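Local coordinates for ribosomal silencing factor RsfS (Chromobacterium violaceum, PDB 2ID1), which probably silences translation by binding ribosomal protein uL14 on the large subunit and so preventing the two ribosomal subunits from joining, at residues 8-13 against 57-62; 15-20 against 49-54; 35-40 against 86-91; 64-69 against 78-83. All coordinates share one frame; numbering follows the deposited sequence.

Interaction 1: 8-13 against 57-62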
loop_
_atom_site.group_PDB
_atom_site.type_symbol
_atom_site.label_atom_id
_atom_site.label_comp_id
_atom_site.label_asym_id
_atom_site.label_seq_id
_atom_site.Cartn_x
_atom_site.Cartn_y
_atom_site.Cartn_z
ATOM N N LYS A 8 1.726 6.520 10.257
ATOM C CA LYS A 8 0.862 7.677 10.017
ATOM C C LYS A 8 1.427 8.598 8.940
ATOM O O LYS A 8 0.693 9.339 8.283
ATOM C CB LYS A 8 0.666 8.469 11.315
ATOM C CG LYS A 8 -0.113 9.777 11.123
ATOM C CD LYS A 8 -0.535 10.394 12.453
ATOM C CE LYS A 8 -1.460 9.458 13.238
ATOM N NZ LYS A 8 -2.692 9.106 12.484
ATOM N N LEU A 9 2.744 8.544 8.782
ATOM C CA LEU A 9 3.460 9.339 7.797
ATOM C C LEU A 9 3.186 8.778 6.394
ATOM O O LEU A 9 3.000 9.529 5.433
ATOM C CB LEU A 9 4.956 9.280 8.113
ATOM C CG LEU A 9 5.846 10.451 7.687
ATOM C CD1 LEU A 9 5.882 10.552 6.170
ATOM C CD2 LEU A 9 5.309 11.739 8.304
ATOM N N ALA A 10 3.165 7.449 6.299
ATOM C CA ALA A 10 2.910 6.743 5.050
ATOM C C ALA A 10 1.451 6.897 4.653
ATOM O O ALA A 10 1.133 6.981 3.471
ATOM C CB ALA A 10 3.252 5.269 5.206
ATOM N N ILE A 11 0.568 6.931 5.646
ATOM C CA ILE A 11 -0.857 7.069 5.395
ATOM C C ILE A 11 -1.162 8.475 4.921
ATOM O O ILE A 11 -1.808 8.668 3.891
ATOM C CB ILE A 11 -1.676 6.751 6.662
ATOM C CG1 ILE A 11 -1.548 5.259 6.986
ATOM C CG2 ILE A 11 -3.130 7.142 6.476
ATOM C CD1 ILE A 11 -2.391 4.804 8.146
ATOM N N GLU A 12 -0.688 9.462 5.665
ATOM C CA GLU A 12 -0.909 10.856 5.300
ATOM C C GLU A 12 -0.442 11.057 3.860
ATOM O O GLU A 12 -1.119 11.716 3.063
ATOM C CB GLU A 12 -0.125 11.776 6.250
ATOM C CG GLU A 12 -0.324 13.279 6.001
ATOM C CD GLU A 12 0.472 14.164 6.966
ATOM O OE1 GLU A 12 1.726 14.125 6.912
ATOM O OE2 GLU A 12 -0.159 14.894 7.774
ATOM N N ALA A 13 0.714 10.473 3.535
ATOM C CA ALA A 13 1.299 10.565 2.194
ATOM C C ALA A 13 0.352 10.010 1.132
ATOM O O ALA A 13 0.234 10.561 0.044
ATOM C CB ALA A 13 2.618 9.810 2.154
ATOM N N VAL A 57 8.742 9.567 -1.303
ATOM C CA VAL A 57 9.270 10.908 -1.089
ATOM C C VAL A 57 9.002 11.458 0.307
ATOM O O VAL A 57 9.799 12.234 0.834
ATOM C CB VAL A 57 8.712 11.894 -2.110
ATOM C CG1 VAL A 57 9.342 13.259 -1.902
ATOM C CG2 VAL A 57 8.997 11.389 -3.504
ATOM N N LYS A 58 7.884 11.046 0.893
ATOM C CA LYS A 58 7.488 11.488 2.226
ATOM C C LYS A 58 8.323 10.822 3.319
ATOM O O LYS A 58 8.774 11.485 4.254
ATOM C CB LYS A 58 6.004 11.186 2.454
ATOM C CG LYS A 58 5.115 12.416 2.554
ATOM C CD LYS A 58 5.297 13.126 3.881
ATOM C CE LYS A 58 4.656 14.504 3.851
ATOM N NZ LYS A 58 3.205 14.436 3.530
ATOM N N LEU A 59 8.519 9.512 3.200
ATOM C CA LEU A 59 9.307 8.776 4.177
ATOM C C LEU A 59 10.790 9.124 4.069
ATOM O O LEU A 59 11.538 8.948 5.024
ATOM C CB LEU A 59 9.132 7.270 3.990
ATOM C CG LEU A 59 7.733 6.718 4.207
ATOM C CD1 LEU A 59 7.732 5.239 3.913
ATOM C CD2 LEU A 59 7.290 6.981 5.625
ATOM N N LYS A 60 11.225 9.601 2.909
ATOM C CA LYS A 60 12.627 9.960 2.753
ATOM C C LYS A 60 12.933 11.321 3.387
ATOM O O LYS A 60 13.942 11.464 4.073
ATOM C CB LYS A 60 13.042 9.986 1.276
ATOM C CG LYS A 60 13.138 8.616 0.616
ATOM C CD LYS A 60 13.477 8.715 -0.882
ATOM C CE LYS A 60 13.431 7.321 -1.528
ATOM N NZ LYS A 60 13.532 7.287 -3.014
ATOM N N GLU A 61 12.076 12.318 3.170
ATOM C CA GLU A 61 12.319 13.637 3.749
ATOM C C GLU A 61 12.205 13.581 5.271
ATOM O O GLU A 61 12.552 14.536 5.957
ATOM C CB GLU A 61 11.334 14.681 3.193
ATOM C CG GLU A 61 11.303 14.794 1.654
ATOM C CD GLU A 61 10.549 16.037 1.126
ATOM O OE1 GLU A 61 9.405 16.307 1.575
ATOM O OE2 GLU A 61 11.105 16.736 0.241
ATOM N N ALA A 62 11.726 12.457 5.793
ATOM C CA ALA A 62 11.571 12.285 7.233
ATOM C C ALA A 62 12.691 11.404 7.790
ATOM O O ALA A 62 12.694 11.030 8.972
ATOM C CB ALA A 62 10.209 11.669 7.545
#
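Lys58 meets Ala13, Leu9 and Glu12 in turn as its chain runs out from helix 45-61 to helix 3-16. Its CB points at the other helix and lies 3.7 Å from Ala13 CB, with Leu9 CD1 close by. CG stays on the same methyl, 3.6 Å from Ala13 CB. A bend at chi2 (-74°) then sets CD against Leu9, 3.5 Å from its CD1. Further out the Lys58 and Glu12 side chains cross at about a right angle, and the ion pair between Lys58 NZ and Glu12 OE1 is long, 3.7 Å; the stronger partner of this ammonium is Asp16, further along helix 3-16.

The two segments belong to helices that lie side by side on one face of the mixed beta-sheet, their local axes 9.3 Å apart at closest approach and their directions 139° apart, thus roughly antiparallel. On the inner side of the pair Leu59 takes over: its CD2 touches Leu9 CD1 at 3.9 Å and faces Ala10 CB at 4.4 Å. Ala10 is buried and its methyl also rests on Ile38 of strand 36-41, whereas Glu12 lies at the exposed border.

Interaction 2: 15-20 against 49-54; sequences EDIKGK and KALANS
The turn that follows helix 3-16 and leads into strand 22-26 packs here against the flank of helix 45-61, with Ile17, Leu51 and Ser54 carrying most of the contact. Ile17 lies in this turn, and its CB is directed at the other helix. Its branches divide the work. CG2, anti to the backbone N, reaches Ala50 CB at 3.9 Å, while Ile17 CG1 lies 3.6 Å from Ser54 CB; between them, Ile17 CB itself meets Leu51 CD2 at 3.7 Å.

Leu51 answers with a single methyl. Its CD2 stands 3.4 Å from Ile17 O and 3.6 Å from Gly19 CA, so one methyl bridges the turn from Ile17 to Gly19. Gly19, without a side chain, offers its CA directly to that methyl. Beyond the turn, the backbone of Lys20 is hydrogen-bonded to Thr41, which ties the chain to strand 36-41.

The polar groups at the border find their partners elsewhere. Asp16 OD2 and Ser54 OG are 4.0 Å apart, and each is held separately: the carboxylate by its salt bridge to Lys58, the hydroxyl by a hydrogen bond with Ala13 O. Ile17 O, although it touches the Leu51 methyl, is hydrogen-bonded to Gln47 NE2. Direct contact between the segments therefore rests mainly on apolar carbon surfaces, while polar links to Ala13, Gln47 and Lys58 join the same two helical elements around it.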
loop_
_atom_site.group_PDB
_atom_site.type_symbol
_atom_site.label_atom_id
_atom_site.label_comp_id
_atom_site.label_asym_id
_atom_site.label_seq_id
_atom_site.Cartn_x
_atom_site.Cartn_y
_atom_site.Cartn_z
ATOM N N GLU A 15 -2.736 10.008 1.458
ATOM C CA GLU A 15 -3.862 10.938 1.429
ATOM C C GLU A 15 -3.544 12.207 0.631
ATOM O O GLU A 15 -4.444 12.885 0.153
ATOM C CB GLU A 15 -4.279 11.336 2.850
ATOM C CG GLU A 15 -4.747 10.196 3.738
ATOM C CD GLU A 15 -5.513 10.698 4.970
ATOM O OE1 GLU A 15 -5.843 9.878 5.868
ATOM O OE2 GLU A 15 -5.792 11.918 5.033
ATOM N N ASP A 16 -2.269 12.539 0.499
ATOM C CA ASP A 16 -1.908 13.727 -0.256
ATOM C C ASP A 16 -2.300 13.569 -1.718
ATOM O O ASP A 16 -2.523 14.562 -2.400
ATOM C CB ASP A 16 -0.406 14.016 -0.163
ATOM C CG ASP A 16 0.089 14.128 1.274
ATOM O OD1 ASP A 16 -0.643 14.694 2.128
ATOM O OD2 ASP A 16 1.228 13.663 1.536
ATOM N N ILE A 17 -2.365 12.331 -2.208
ATOM C CA ILE A 17 -2.755 12.086 -3.596
ATOM C C ILE A 17 -4.100 11.353 -3.626
ATOM O O ILE A 17 -4.290 10.424 -4.390
ATOM C CB ILE A 17 -1.694 11.235 -4.376
ATOM C CG1 ILE A 17 -0.268 11.639 -3.978
ATOM C CG2 ILE A 17 -1.872 11.435 -5.881
ATOM C CD1 ILE A 17 0.091 13.092 -4.250
ATOM N N LYS A 18 -5.028 11.785 -2.785
ATOM C CA LYS A 18 -6.363 11.197 -2.712
ATOM C C LYS A 18 -6.414 9.677 -2.894
ATOM O O LYS A 18 -6.973 9.170 -3.874
ATOM C CB LYS A 18 -7.289 11.869 -3.731
ATOM C CG LYS A 18 -7.359 13.388 -3.586
ATOM C CD LYS A 18 -7.777 13.783 -2.192
ATOM C CE LYS A 18 -7.754 15.280 -1.992
ATOM N NZ LYS A 18 -7.920 15.573 -0.526
ATOM N N GLY A 19 -5.828 8.956 -1.938
ATOM C CA GLY A 19 -5.825 7.503 -1.993
ATOM C C GLY A 19 -7.167 6.963 -1.532
ATOM O O GLY A 19 -7.750 7.456 -0.565
ATOM N N LYS A 20 -7.657 5.942 -2.217
ATOM C CA LYS A 20 -8.937 5.352 -1.877
ATOM C C LYS A 20 -8.832 4.129 -0.969
ATOM O O LYS A 20 -7.873 3.358 -1.056
ATOM C CB LYS A 20 -9.688 4.975 -3.155
ATOM C CG LYS A 20 -10.588 6.066 -3.679
ATOM C CD LYS A 20 -11.289 5.627 -4.948
ATOM C CE LYS A 20 -12.487 6.525 -5.244
ATOM N NZ LYS A 20 -13.112 6.245 -6.571
ATOM N N LYS A 49 0.956 4.965 -9.207
ATOM C CA LYS A 49 2.365 5.293 -9.208
ATOM C C LYS A 49 2.633 6.580 -8.444
ATOM O O LYS A 49 3.695 6.735 -7.845
ATOM C CB LYS A 49 2.863 5.402 -10.644
ATOM C CG LYS A 49 2.997 4.046 -11.332
ATOM C CD LYS A 49 2.936 4.138 -12.866
ATOM C CE LYS A 49 4.177 4.778 -13.470
ATOM N NZ LYS A 49 3.970 4.909 -14.938
ATOM N N ALA A 50 1.669 7.497 -8.459
ATOM C CA ALA A 50 1.806 8.765 -7.741
ATOM C C ALA A 50 1.703 8.506 -6.240
ATOM O O ALA A 50 2.433 9.087 -5.446
ATOM C CB ALA A 50 0.719 9.740 -8.182
ATOM N N LEU A 51 0.780 7.632 -5.861
ATOM C CA LEU A 51 0.599 7.278 -4.462
ATOM C C LEU A 51 1.891 6.590 -4.002
ATOM O O LEU A 51 2.412 6.889 -2.926
ATOM C CB LEU A 51 -0.608 6.338 -4.297
ATOM C CG LEU A 51 -2.019 6.902 -4.551
ATOM C CD1 LEU A 51 -2.990 5.766 -4.798
ATOM C CD2 LEU A 51 -2.468 7.758 -3.370
ATOM N N ALA A 52 2.411 5.682 -4.830
ATOM C CA ALA A 52 3.643 4.976 -4.517
ATOM C C ALA A 52 4.782 5.985 -4.388
ATOM O O ALA A 52 5.579 5.902 -3.462
ATOM C CB ALA A 52 3.963 3.977 -5.597
ATOM N N ASN A 53 4.862 6.943 -5.304
ATOM C CA ASN A 53 5.928 7.924 -5.231
ATOM C C ASN A 53 5.788 8.792 -4.009
ATOM O O ASN A 53 6.759 9.032 -3.294
ATOM C CB ASN A 53 5.960 8.819 -6.470
ATOM C CG ASN A 53 6.627 8.145 -7.677
ATOM O OD1 ASN A 53 7.598 7.386 -7.533
ATOM N ND2 ASN A 53 6.121 8.444 -8.874
ATOM N N SER A 54 4.579 9.275 -3.759
ATOM C CA SER A 54 4.341 10.127 -2.594
ATOM C C SER A 54 4.801 9.430 -1.307
ATOM O O SER A 54 5.421 10.049 -0.447
ATOM C CB SER A 54 2.859 10.483 -2.498
ATOM O OG SER A 54 2.649 11.440 -1.482
#

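Interaction 3: 35-40 against 86-91; sequences QRMIVA and VVHVML
Strands 36-40 and 86-90 run parallel, 15° between their directions and their local axes 4.6 Å apart at closest approach, and five backbone hydrogen bonds join them in the alternating parallel pattern. Ile38 and Ala40 each bond through both N and O: Ile38 N to Val86 O at 3.1 Å and Ala40 N to His88 O at 2.8 Å, with Ile38 O and Ala40 O receiving His88 N and Met90 N. Val86 N to Arg36 O completes the set.

Side chains alternate between two faces. On one, Met37, a selenomethionine with CG anti to the backbone N (chi1 171°), lies beside His88: its SE is 4.6 Å from the ring centroid and 46° off the ring normal, an oblique approach, and its CE also meets Val86 CG1 at 4.0 Å. The His88 ring further meets that of Trp77. On the other face Ile38 CD1 touches Val87 CG2 at 4.1 Å, and helices cover it: Ile38 packs on Ile11 and Leu14, Val87 on Ala10 and Val55, Val89 on Leu51. Strands 22-26 and 77-82 flank the pair. A buried parallel pair, linked by a chain excursion that includes helix 45-61, forms the centre of the mixed four-stranded sheet of this alpha-beta, RsfS-family protein.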
loop_
_atom_site.group_PDB
_atom_site.type_symbol
_atom_site.label_atom_id
_atom_site.label_comp_id
_atom_site.label_asym_id
_atom_site.label_seq_id
_atom_site.Cartn_x
_atom_site.Cartn_y
_atom_site.Cartn_z
ATOM N N GLN A 35 5.698 -5.069 11.142
ATOM C CA GLN A 35 4.685 -4.870 12.171
ATOM C C GLN A 35 3.375 -4.288 11.644
ATOM O O GLN A 35 2.285 -4.763 11.984
ATOM C CB GLN A 35 5.225 -3.961 13.280
ATOM C CG GLN A 35 6.053 -4.659 14.356
ATOM C CD GLN A 35 7.278 -5.362 13.802
ATOM O OE1 GLN A 35 7.207 -6.516 13.354
ATOM N NE2 GLN A 35 8.412 -4.667 13.821
ATOM N N ARG A 36 3.477 -3.251 10.819
ATOM C CA ARG A 36 2.294 -2.615 10.262
ATOM C C ARG A 36 2.295 -2.646 8.737
ATOM O O ARG A 36 3.327 -2.448 8.100
ATOM C CB ARG A 36 2.208 -1.174 10.760
ATOM C CG ARG A 36 0.863 -0.832 11.366
ATOM C CD ARG A 36 0.924 -0.614 12.882
ATOM N NE ARG A 36 1.538 -1.714 13.631
ATOM C CZ ARG A 36 1.510 -1.812 14.960
ATOM N NH1 ARG A 36 0.889 -0.882 15.680
ATOM N NH2 ARG A 36 2.118 -2.822 15.578
HETATM N N MSE A 37 1.129 -2.912 8.162
HETATM C CA MSE A 37 0.957 -2.970 6.715
HETATM C C MSE A 37 -0.143 -2.009 6.307
HETATM O O MSE A 37 -1.104 -1.812 7.040
HETATM C CB MSE A 37 0.555 -4.368 6.268
HETATM C CG MSE A 37 0.147 -4.408 4.810
HETATM SE SE MSE A 37 -0.168 -6.178 4.116
HETATM C CE MSE A 37 1.684 -6.733 3.818
ATOM N N ILE A 38 -0.016 -1.431 5.124
ATOM C CA ILE A 38 -1.013 -0.487 4.643
ATOM C C ILE A 38 -1.391 -0.824 3.208
ATOM O O ILE A 38 -0.526 -1.112 2.385
ATOM C CB ILE A 38 -0.471 0.947 4.687
ATOM C CG1 ILE A 38 -0.017 1.280 6.104
ATOM C CG2 ILE A 38 -1.533 1.918 4.213
ATOM C CD1 ILE A 38 0.646 2.616 6.221
ATOM N N VAL A 39 -2.680 -0.785 2.906
ATOM C CA VAL A 39 -3.138 -1.088 1.563
ATOM C C VAL A 39 -4.060 0.023 1.083
ATOM O O VAL A 39 -5.145 0.199 1.632
ATOM C CB VAL A 39 -3.930 -2.406 1.524
ATOM C CG1 VAL A 39 -4.474 -2.642 0.127
ATOM C CG2 VAL A 39 -3.056 -3.563 1.977
ATOM N N ALA A 40 -3.638 0.782 0.075
ATOM C CA ALA A 40 -4.482 1.851 -0.447
ATOM C C ALA A 40 -4.761 1.587 -1.915
ATOM O O ALA A 40 -3.999 0.893 -2.589
ATOM C CB ALA A 40 -3.810 3.210 -0.255
ATOM N N VAL A 86 5.288 -1.625 5.655
ATOM C CA VAL A 86 5.286 -1.707 4.207
ATOM C C VAL A 86 3.945 -1.248 3.659
ATOM O O VAL A 86 2.907 -1.559 4.236
ATOM C CB VAL A 86 5.581 -3.145 3.751
ATOM C CG1 VAL A 86 4.577 -4.097 4.361
ATOM C CG2 VAL A 86 5.552 -3.217 2.238
ATOM N N VAL A 87 3.980 -0.504 2.553
ATOM C CA VAL A 87 2.765 0.024 1.916
ATOM C C VAL A 87 2.465 -0.650 0.588
ATOM O O VAL A 87 3.359 -0.833 -0.238
ATOM C CB VAL A 87 2.866 1.544 1.622
ATOM C CG1 VAL A 87 1.606 2.019 0.923
ATOM C CG2 VAL A 87 3.072 2.320 2.905
ATOM N N HIS A 88 1.196 -1.009 0.406
ATOM C CA HIS A 88 0.709 -1.627 -0.817
ATOM C C HIS A 88 -0.262 -0.681 -1.509
ATOM O O HIS A 88 -1.298 -0.320 -0.944
ATOM C CB HIS A 88 -0.033 -2.923 -0.538
ATOM C CG HIS A 88 0.859 -4.092 -0.290
ATOM N ND1 HIS A 88 1.458 -4.326 0.924
ATOM C CD2 HIS A 88 1.253 -5.098 -1.106
ATOM C CE1 HIS A 88 2.182 -5.429 0.851
ATOM N NE2 HIS A 88 2.074 -5.916 -0.372
ATOM N N VAL A 89 0.081 -0.276 -2.729
ATOM C CA VAL A 89 -0.771 0.597 -3.526
ATOM C C VAL A 89 -1.147 -0.246 -4.729
ATOM O O VAL A 89 -0.269 -0.714 -5.455
ATOM C CB VAL A 89 -0.016 1.834 -3.981
ATOM C CG1 VAL A 89 -0.949 2.761 -4.716
ATOM C CG2 VAL A 89 0.593 2.525 -2.786
HETATM N N MSE A 90 -2.442 -0.466 -4.934
HETATM C CA MSE A 90 -2.868 -1.294 -6.052
HETATM C C MSE A 90 -4.203 -0.896 -6.682
HETATM O O MSE A 90 -5.023 -0.229 -6.056
HETATM C CB MSE A 90 -2.895 -2.747 -5.599
HETATM C CG MSE A 90 -3.465 -2.955 -4.202
HETATM SE SE MSE A 90 -3.224 -4.790 -3.503
HETATM C CE MSE A 90 -2.672 -4.338 -1.694
ATOM N N LEU A 91 -4.400 -1.274 -7.942
ATOM C CA LEU A 91 -5.645 -0.972 -8.648
ATOM C C LEU A 91 -6.795 -1.737 -8.018
ATOM O O LEU A 91 -6.623 -2.868 -7.561
ATOM C CB LEU A 91 -5.537 -1.390 -10.094
ATOM C CG LEU A 91 -4.675 -0.509 -10.978
ATOM C CD1 LEU A 91 -4.229 -1.301 -12.185
ATOM C CD2 LEU A 91 -5.464 0.712 -11.383
#

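Interaction 4: 64-69 against 78-83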
loop_
_atom_site.group_PDB
_atom_site.type_symbol
_atom_site.label_atom_id
_atom_site.label_comp_id
_atom_site.label_asym_id
_atom_site.label_seq_id
_atom_site.Cartn_x
_atom_site.Cartn_y
_atom_site.Cartn_z
ATOM N N VAL A 64 13.677 8.207 6.636
ATOM C CA VAL A 64 13.261 6.814 6.750
ATOM C C VAL A 64 13.611 6.102 5.464
ATOM O O VAL A 64 12.777 5.973 4.579
ATOM C CB VAL A 64 11.743 6.668 6.958
ATOM C CG1 VAL A 64 11.370 5.198 6.984
ATOM C CG2 VAL A 64 11.326 7.341 8.250
ATOM N N ASP A 65 14.848 5.646 5.357
ATOM C CA ASP A 65 15.281 4.947 4.163
ATOM C C ASP A 65 14.292 3.838 3.835
ATOM O O ASP A 65 13.694 3.237 4.727
ATOM C CB ASP A 65 16.666 4.374 4.404
ATOM C CG ASP A 65 17.490 5.246 5.330
ATOM O OD1 ASP A 65 17.551 6.475 5.100
ATOM O OD2 ASP A 65 18.074 4.702 6.290
ATOM N N ILE A 66 14.114 3.583 2.545
ATOM C CA ILE A 66 13.198 2.551 2.079
ATOM C C ILE A 66 13.955 1.357 1.507
ATOM O O ILE A 66 14.781 1.507 0.605
ATOM C CB ILE A 66 12.260 3.087 0.978
ATOM C CG1 ILE A 66 13.094 3.755 -0.122
ATOM C CG2 ILE A 66 11.232 4.031 1.591
ATOM C CD1 ILE A 66 12.340 4.145 -1.389
ATOM N N VAL A 67 13.657 0.171 2.026
ATOM C CA VAL A 67 14.299 -1.053 1.573
ATOM C C VAL A 67 14.223 -1.209 0.059
ATOM O O VAL A 67 15.069 -1.857 -0.555
ATOM C CB VAL A 67 13.652 -2.284 2.234
ATOM C CG1 VAL A 67 14.297 -3.559 1.714
ATOM C CG2 VAL A 67 13.791 -2.191 3.746
ATOM N N GLY A 68 13.199 -0.616 -0.542
ATOM C CA GLY A 68 13.054 -0.708 -1.981
ATOM C C GLY A 68 11.616 -0.871 -2.436
ATOM O O GLY A 68 10.759 -1.277 -1.662
ATOM N N SER A 69 11.355 -0.548 -3.696
ATOM C CA SER A 69 10.023 -0.666 -4.255
ATOM C C SER A 69 9.997 -1.789 -5.277
ATOM O O SER A 69 11.039 -2.328 -5.648
ATOM C CB SER A 69 9.596 0.639 -4.934
ATOM O OG SER A 69 9.556 0.492 -6.347
ATOM N N VAL A 78 1.952 -1.887 -6.683
ATOM C CA VAL A 78 3.243 -1.373 -6.238
ATOM C C VAL A 78 3.404 -1.632 -4.744
ATOM O O VAL A 78 2.494 -1.369 -3.956
ATOM C CB VAL A 78 3.357 0.151 -6.488
ATOM C CG1 VAL A 78 4.730 0.663 -6.033
ATOM C CG2 VAL A 78 3.130 0.456 -7.963
ATOM N N LEU A 79 4.574 -2.141 -4.367
ATOM C CA LEU A 79 4.884 -2.458 -2.973
ATOM C C LEU A 79 6.069 -1.660 -2.470
ATOM O O LEU A 79 7.193 -1.907 -2.875
ATOM C CB LEU A 79 5.227 -3.935 -2.834
ATOM C CG LEU A 79 5.936 -4.293 -1.531
ATOM C CD1 LEU A 79 4.923 -4.717 -0.511
ATOM C CD2 LEU A 79 6.923 -5.433 -1.772
ATOM N N VAL A 80 5.818 -0.713 -1.577
ATOM C CA VAL A 80 6.896 0.090 -1.021
ATOM C C VAL A 80 7.335 -0.488 0.316
ATOM O O VAL A 80 6.672 -0.287 1.323
ATOM C CB VAL A 80 6.452 1.529 -0.799
ATOM C CG1 VAL A 80 7.506 2.261 0.018
ATOM C CG2 VAL A 80 6.242 2.224 -2.135
ATOM N N ASP A 81 8.457 -1.198 0.315
ATOM C CA ASP A 81 8.987 -1.830 1.518
ATOM C C ASP A 81 9.747 -0.860 2.423
ATOM O O ASP A 81 10.835 -0.392 2.070
ATOM C CB ASP A 81 9.914 -2.971 1.110
ATOM C CG ASP A 81 10.438 -3.743 2.292
ATOM O OD1 ASP A 81 11.355 -4.581 2.098
ATOM O OD2 ASP A 81 9.931 -3.519 3.414
ATOM N N ALA A 82 9.190 -0.574 3.598
ATOM C CA ALA A 82 9.844 0.347 4.530
ATOM C C ALA A 82 10.297 -0.301 5.838
ATOM O O ALA A 82 10.109 0.271 6.917
ATOM C CB ALA A 82 8.926 1.529 4.830
ATOM N N GLY A 83 10.890 -1.490 5.736
ATOM C CA GLY A 83 11.372 -2.180 6.923
ATOM C C GLY A 83 10.331 -2.866 7.800
ATOM O O GLY A 83 9.903 -3.979 7.499
HETATM O O HOH W 1 11.678 -4.482 -1.353
#
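Val67 and Asp81 make the close part of this contact, and one sound and one weak backbone bond join the segments there. Asp81 N donates to Gly68 O over 3.0 Å with an angle of 151° at the hydrogen, the donor tilted 21° from the carbonyl plane. Val67 N approaches Asp81 O at 2.9 Å, but the 116° angle at the hydrogen makes that bond weak. Val67 and Gly68 thus both face Asp81, which is a classic beta bulge in an antiparallel pairing that has a single bridge.

Around the bulge, the Val67 and Asp81 side chains cross obliquely, Val67 CB 3.5 Å from Asp81 CG, and Val67 CG2 comes within 3.6 Å of Gly83 N. Gly83 N donates to Asp81 OD2 at 3.2 Å, from above the carboxylate plane, closing an Asx turn ahead of strand 85-90.

The solvent side is looser. Val67 is exposed, and one water bridges Gly68 O and Asp81 OD1 by weak bonds only. Further along, Ser69 CA approaches Leu79 O at 3.4 Å as a CA-H...O contact. On the side of helix 45-61, Ile66 CG2 and Val80 CG1 make a light apolar touch at 4.4 Å.

Segment 64-69 is thereby laid along the edge of strand 77-82 that faces away from strand 85-90, at the border of the sheet. Strand 85-90 pairs with the other edge, Val80 bonding to Val87, while Ile66 leans on Gln56 and Lys60 of helix 45-61 and Ala82 on Ile6 of helix 3-16.

Interactions 1 and 2 are two stations along the same helix pair, 3-16 and 45-61, their centres about 11 Å apart and joined by polar links between the two sets of residues. Beneath them lies interaction 3, its centre about 2 Å from the centre of the chain; Ala10 and Leu51 carry the helix layer onto its Val87 and Val89. Interaction 4 adds the sheet border, its centre about 11 Å from that of interaction 3, through backbone bonds between strands 77-82 and 85-90. In sequence, interaction 1 encloses interaction 2, interaction 3 encloses interaction 4, and interactions 1 and 3 alternate. Chain-distant segments are thus interlocked into one compact alpha-beta unit of the Iojap/RsfS family.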